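Local coordinates for protein Maltose/maltodextrin transport permease homologue (Bdellovibrio bacteriovorus HD100, PDB 6FFL) that binds maltodextrins such as maltotriose through this periplasmic-type binding domain, which is fused to the membrane subunit of a probable maltose/maltodextrin ABC transporter, at residues 24-29 against 33-38; 106-111 against 289-294. All coordinates share one frame; numbering follows the deposited sequence.

Contact 1 of 2, residues 24-29 against 33-38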
loop_
_atom_site.group_PDB
_atom_site.type_symbol
_atom_site.label_atom_id
_atom_site.label_comp_id
_atom_site.label_asym_id
_atom_site.label_seq_id
_atom_site.Cartn_x
_atom_site.Cartn_y
_atom_site.Cartn_z
ATOM N N GLU A 24 12.193 -20.071 7.796
ATOM C CA GLU A 24 13.226 -21.081 7.987
ATOM C C GLU A 24 13.545 -21.250 9.468
ATOM O O GLU A 24 13.700 -22.376 9.956
ATOM C CB GLU A 24 14.457 -20.682 7.171
ATOM C CG GLU A 24 15.703 -21.516 7.355
ATOM C CD GLU A 24 16.882 -20.925 6.591
ATOM O OE1 GLU A 24 16.778 -20.784 5.351
ATOM O OE2 GLU A 24 17.902 -20.588 7.228
ATOM N N LYS A 25 13.607 -20.141 10.212
ATOM C CA LYS A 25 13.841 -20.221 11.650
ATOM C C LYS A 25 12.648 -20.842 12.370
ATOM O O LYS A 25 12.832 -21.621 13.313
ATOM C CB LYS A 25 14.132 -18.827 12.213
ATOM C CG LYS A 25 14.340 -18.761 13.706
ATOM C CD LYS A 25 15.638 -18.053 14.031
ATOM C CE LYS A 25 16.019 -18.268 15.494
ATOM N NZ LYS A 25 15.144 -17.507 16.427
ATOM N N PHE A 26 11.429 -20.519 11.929
ATOM C CA PHE A 26 10.235 -21.090 12.548
ATOM C C PHE A 26 10.237 -22.609 12.432
ATOM O O PHE A 26 9.989 -23.320 13.414
ATOM C CB PHE A 26 8.971 -20.499 11.915
ATOM C CG PHE A 26 7.691 -21.056 12.490
ATOM C CD1 PHE A 26 7.191 -20.581 13.696
ATOM C CD2 PHE A 26 6.998 -22.065 11.833
ATOM C CE1 PHE A 26 6.016 -21.095 14.237
ATOM C CE2 PHE A 26 5.819 -22.590 12.368
ATOM C CZ PHE A 26 5.331 -22.104 13.572
ATOM N N GLU A 27 10.527 -23.126 11.235
ATOM C CA GLU A 27 10.536 -24.571 11.032
ATOM C C GLU A 27 11.632 -25.245 11.845
ATOM O O GLU A 27 11.440 -26.369 12.326
ATOM C CB GLU A 27 10.706 -24.890 9.549
ATOM C CG GLU A 27 9.531 -24.459 8.696
ATOM C CD GLU A 27 9.706 -24.831 7.237
ATOM O OE1 GLU A 27 10.858 -25.039 6.807
ATOM O OE2 GLU A 27 8.692 -24.912 6.519
ATOM N N LYS A 28 12.778 -24.581 12.009
ATOM C CA LYS A 28 13.843 -25.131 12.838
ATOM C C LYS A 28 13.403 -25.232 14.293
ATOM O O LYS A 28 13.693 -26.225 14.969
ATOM C CB LYS A 28 15.102 -24.267 12.707
ATOM C CG LYS A 28 16.188 -24.563 13.736
ATOM C CD LYS A 28 17.287 -23.498 13.724
ATOM C CE LYS A 28 18.233 -23.668 12.541
ATOM N NZ LYS A 28 19.672 -23.688 12.956
ATOM N N GLU A 29 12.689 -24.224 14.787
ATOM C CA GLU A 29 12.241 -24.194 16.172
ATOM C C GLU A 29 10.955 -24.968 16.424
ATOM O O GLU A 29 10.622 -25.207 17.591
ATOM C CB GLU A 29 12.048 -22.754 16.631
ATOM C CG GLU A 29 13.310 -21.943 16.662
ATOM C CD GLU A 29 13.049 -20.514 17.094
ATOM O OE1 GLU A 29 11.862 -20.134 17.269
ATOM O OE2 GLU A 29 14.031 -19.766 17.312
ATOM N N ILE A 33 6.050 -28.899 12.219
ATOM C CA ILE A 33 5.332 -27.899 11.438
ATOM C C ILE A 33 6.226 -27.442 10.296
ATOM O O ILE A 33 7.371 -27.033 10.523
ATOM C CB ILE A 33 4.896 -26.691 12.291
ATOM C CG1 ILE A 33 4.121 -27.130 13.531
ATOM C CG2 ILE A 33 4.067 -25.722 11.447
ATOM C CD1 ILE A 33 3.720 -25.965 14.416
ATOM N N THR A 34 5.707 -27.516 9.075
ATOM C CA THR A 34 6.333 -26.876 7.928
ATOM C C THR A 34 5.332 -25.927 7.283
ATOM O O THR A 34 4.119 -26.045 7.479
ATOM C CB THR A 34 6.833 -27.902 6.907
ATOM O OG1 THR A 34 5.719 -28.590 6.324
ATOM C CG2 THR A 34 7.772 -28.896 7.572
ATOM N N VAL A 35 5.850 -24.972 6.512
ATOM C CA VAL A 35 5.046 -23.875 5.990
ATOM C C VAL A 35 5.285 -23.741 4.494
ATOM O O VAL A 35 6.435 -23.667 4.052
ATOM C CB VAL A 35 5.372 -22.545 6.693
ATOM C CG1 VAL A 35 4.451 -21.428 6.177
ATOM C CG2 VAL A 35 5.277 -22.706 8.206
ATOM N N GLN A 36 4.203 -23.688 3.725
ATOM C CA GLN A 36 4.261 -23.374 2.303
ATOM C C GLN A 36 3.788 -21.940 2.090
ATOM O O GLN A 36 2.636 -21.609 2.396
ATOM C CB GLN A 36 3.399 -24.343 1.497
ATOM C CG GLN A 36 3.196 -23.927 0.048
ATOM C CD GLN A 36 4.446 -24.100 -0.793
ATOM O OE1 GLN A 36 5.005 -25.196 -0.870
ATOM N NE2 GLN A 36 4.883 -23.021 -1.442
ATOM N N ALA A 37 4.663 -21.091 1.552
ATOM C CA ALA A 37 4.311 -19.706 1.281
ATOM C C ALA A 37 4.052 -19.514 -0.206
ATOM O O ALA A 37 4.754 -20.080 -1.049
ATOM C CB ALA A 37 5.423 -18.753 1.737
ATOM N N THR A 38 3.043 -18.716 -0.522
ATOM C CA THR A 38 2.677 -18.439 -1.905
ATOM C C THR A 38 2.478 -16.945 -2.067
ATOM O O THR A 38 1.709 -16.342 -1.313
ATOM C CB THR A 38 1.391 -19.175 -2.308
ATOM O OG1 THR A 38 1.610 -20.585 -2.266
ATOM C CG2 THR A 38 0.958 -18.774 -3.719
HETATM O O HOH W 1 9.651 -28.017 10.739
#
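F26 and E27, neighbours in the last turn of helix 13-29, make the contact with I33, just before strand 34-39, and with T34 and V35 at its start. F26 comes first along the helix. Its CG lies anti to the backbone N (chi1 179°), which puts the CE2 edge of the ring against I33 and CD2 near V35. CG2 of I33 meets the ring edge near its plane, 3.7 Å from F26 CE2, while the V35 side chain crosses at about a right angle, with CG2 4.1 Å from F26 CD2. E27 follows with an extended chain beyond CG. F26 thus gives the apolar half of the contact and E27 the polar half: E27 OE2 accepts the backbone N-H of V35 at 2.8 Å, nearly straight (159°), through the anti lone pair. The same oxygen lies 3.5 Å from T34 CB, and E27 CG passes 3.8 Å from I33 O. The hydroxyl of T34 serves another partner, R4. The axes of segments 24-29 and 34-38 come within 8.3 Å, their directions 159° apart and so nearly antiparallel; this is the helix-to-strand return of the beta-alpha-beta unit 4-9, 13-29, 34-39. Strand 34-39 pairs in parallel with strand 4-9, V35 packing on I7, and helix 281-294 covers the F26 side through L290 and Y293.

Contact 2 of 2, residues 106-111 against 289-294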
loop_
_atom_site.group_PDB
_atom_site.type_symbol
_atom_site.label_atom_id
_atom_site.label_comp_id
_atom_site.label_asym_id
_atom_site.label_seq_id
_atom_site.Cartn_x
_atom_site.Cartn_y
_atom_site.Cartn_z
ATOM N N TYR A 106 -9.773 -8.466 13.076
ATOM C CA TYR A 106 -9.613 -9.561 12.131
ATOM C C TYR A 106 -8.198 -9.675 11.576
ATOM O O TYR A 106 -7.912 -10.633 10.849
ATOM C CB TYR A 106 -10.618 -9.416 10.969
ATOM C CG TYR A 106 -12.059 -9.665 11.396
ATOM C CD1 TYR A 106 -12.548 -10.957 11.537
ATOM C CD2 TYR A 106 -12.922 -8.606 11.646
ATOM C CE1 TYR A 106 -13.873 -11.191 11.922
ATOM C CE2 TYR A 106 -14.235 -8.825 12.038
ATOM C CZ TYR A 106 -14.701 -10.111 12.169
ATOM O OH TYR A 106 -16.003 -10.315 12.554
ATOM N N MET A 107 -7.306 -8.737 11.902
ATOM C CA MET A 107 -5.987 -8.692 11.295
ATOM C C MET A 107 -4.986 -8.155 12.309
ATOM O O MET A 107 -5.317 -7.254 13.084
ATOM C CB MET A 107 -5.994 -7.800 10.043
ATOM C CG MET A 107 -4.621 -7.471 9.521
ATOM S SD MET A 107 -4.622 -6.405 8.067
ATOM C CE MET A 107 -5.302 -7.507 6.815
ATOM N N ILE A 108 -3.765 -8.690 12.300
ATOM C CA ILE A 108 -2.668 -8.066 13.036
ATOM C C ILE A 108 -1.485 -7.897 12.090
ATOM O O ILE A 108 -1.001 -8.875 11.502
ATOM C CB ILE A 108 -2.260 -8.856 14.295
ATOM C CG1 ILE A 108 -0.996 -8.242 14.890
ATOM C CG2 ILE A 108 -2.038 -10.343 13.992
ATOM C CD1 ILE A 108 -1.266 -6.921 15.578
ATOM N N GLY A 109 -1.023 -6.657 11.950
ATOM C CA GLY A 109 0.103 -6.360 11.093
ATOM C C GLY A 109 1.424 -6.354 11.839
ATOM O O GLY A 109 1.474 -6.138 13.048
ATOM N N ASP A 110 2.496 -6.601 11.079
ATOM C CA ASP A 110 3.838 -6.627 11.634
ATOM C C ASP A 110 4.549 -5.287 11.512
ATOM O O ASP A 110 5.634 -5.120 12.080
ATOM C CB ASP A 110 4.668 -7.735 10.965
ATOM C CG ASP A 110 4.629 -7.687 9.435
ATOM O OD1 ASP A 110 3.708 -7.073 8.849
ATOM O OD2 ASP A 110 5.533 -8.295 8.813
ATOM N N ALA A 111 3.956 -4.330 10.803
ATOM C CA ALA A 111 4.559 -3.017 10.634
ATOM C C ALA A 111 3.439 -1.997 10.509
ATOM O O ALA A 111 2.259 -2.340 10.443
ATOM C CB ALA A 111 5.490 -2.976 9.410
ATOM N N LYS A 289 0.382 -20.595 16.225
ATOM C CA LYS A 289 1.797 -20.481 16.571
ATOM C C LYS A 289 2.545 -19.642 15.546
ATOM O O LYS A 289 3.336 -18.763 15.905
ATOM C CB LYS A 289 2.436 -21.864 16.681
ATOM C CG LYS A 289 2.069 -22.627 17.932
ATOM C CD LYS A 289 2.747 -23.982 17.945
ATOM C CE LYS A 289 3.154 -24.386 19.349
ATOM N NZ LYS A 289 3.170 -25.863 19.479
ATOM N N LEU A 290 2.296 -19.891 14.259
ATOM C CA LEU A 290 2.986 -19.142 13.217
ATOM C C LEU A 290 2.586 -17.672 13.238
ATOM O O LEU A 290 3.437 -16.791 13.063
ATOM C CB LEU A 290 2.696 -19.763 11.853
ATOM C CG LEU A 290 3.454 -19.133 10.683
ATOM C CD1 LEU A 290 4.956 -19.279 10.910
ATOM C CD2 LEU A 290 3.041 -19.784 9.375
ATOM N N LEU A 291 1.293 -17.395 13.441
ATOM C CA LEU A 291 0.809 -16.017 13.531
ATOM C C LEU A 291 1.484 -15.259 14.670
ATOM O O LEU A 291 1.879 -14.097 14.511
ATOM C CB LEU A 291 -0.710 -16.026 13.727
ATOM C CG LEU A 291 -1.392 -14.719 14.123
ATOM C CD1 LEU A 291 -1.251 -13.760 13.000
ATOM C CD2 LEU A 291 -2.867 -14.948 14.440
ATOM N N LYS A 292 1.590 -15.888 15.838
ATOM C CA LYS A 292 2.262 -15.241 16.959
ATOM C C LYS A 292 3.743 -15.027 16.660
ATOM O O LYS A 292 4.308 -13.984 17.005
ATOM C CB LYS A 292 2.085 -16.073 18.227
ATOM C CG LYS A 292 0.642 -16.139 18.756
ATOM C CD LYS A 292 0.581 -17.086 19.971
ATOM C CE LYS A 292 -0.789 -17.110 20.626
ATOM N NZ LYS A 292 -0.878 -18.170 21.687
ATOM N N TYR A 293 4.387 -15.998 16.012
ATOM C CA TYR A 293 5.802 -15.847 15.677
ATOM C C TYR A 293 6.027 -14.718 14.668
ATOM O O TYR A 293 6.947 -13.901 14.829
ATOM C CB TYR A 293 6.354 -17.166 15.138
ATOM C CG TYR A 293 7.770 -17.054 14.634
ATOM C CD1 TYR A 293 8.829 -16.901 15.522
ATOM C CD2 TYR A 293 8.049 -17.102 13.278
ATOM C CE1 TYR A 293 10.131 -16.793 15.070
ATOM C CE2 TYR A 293 9.350 -17.000 12.813
ATOM C CZ TYR A 293 10.383 -16.844 13.715
ATOM O OH TYR A 293 11.675 -16.741 13.260
ATOM N N LEU A 294 5.212 -14.661 13.611
ATOM C CA LEU A 294 5.466 -13.689 12.551
ATOM C C LEU A 294 5.117 -12.272 12.969
ATOM O O LEU A 294 5.498 -11.329 12.267
ATOM C CB LEU A 294 4.696 -14.057 11.275
ATOM C CG LEU A 294 5.176 -15.337 10.579
ATOM C CD1 LEU A 294 4.255 -15.705 9.416
ATOM C CD2 LEU A 294 6.625 -15.197 10.114
HETATM O O HOH W 2 5.840 -10.919 9.524
#
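I108 meets L291 methyl to methyl, and D110 reaches the carbonyl of L294 through a water. From CB of L291 the chain runs to CG, which a chi1 of 168° swings opposite the backbone N, bringing CD1 up to I108 on strand 104-109. At the tip, CD1 touches CG2 of I108 at 3.6 Å, the two side chains crossing obliquely. Elsewhere the L291 side chain packs on Y272 and L274 of strand 266-274, so it lies over two neighbouring antiparallel strands. On the I108 side, CG2 is the branch that does the touching, and the side chain also packs on F93. This is a helix, 281-294, laid against the mixed sheet of one lobe of the periplasmic binding-protein fold, the lobe that also holds strands 4-9, 34-39 and 61-65. Further on, D110 CB lies 3.9 Å from L294 O. A water closes the remaining distance, donating to D110 OD2 at 2.7 Å and to L294 O at 2.8 Å, and thereby gives that carbonyl a partner. The other carboxylate oxygen, D110 OD1, is hydrogen-bonded to the hydroxyl of Y63, so both oxygens of this buried group are engaged. The D110 side chain lies about 10 Å from a bound glucose unit of the maltotriose.

From the N terminus, strand 4-9 leads into helix 13-29, and contact 1 closes a short loop of three residues as the chain turns back into strand 34-39. Contact 2 opens later, at 106-111, and closes only after 177 intervening residues, when helix 281-294 returns. The two are therefore in series, neither nested nor crossed, yet they lie about 14 Å apart, centre to centre. They touch directly: V35 CG2 packs on L290 CD2 at 3.9 Å, and K25 CG lies 3.4 Å from Y293 OH. Helix 281-294 thus lies against helix 13-29 and the same mixed sheet, joining an early beta-alpha-beta unit to the strands 104-109 and 266-274.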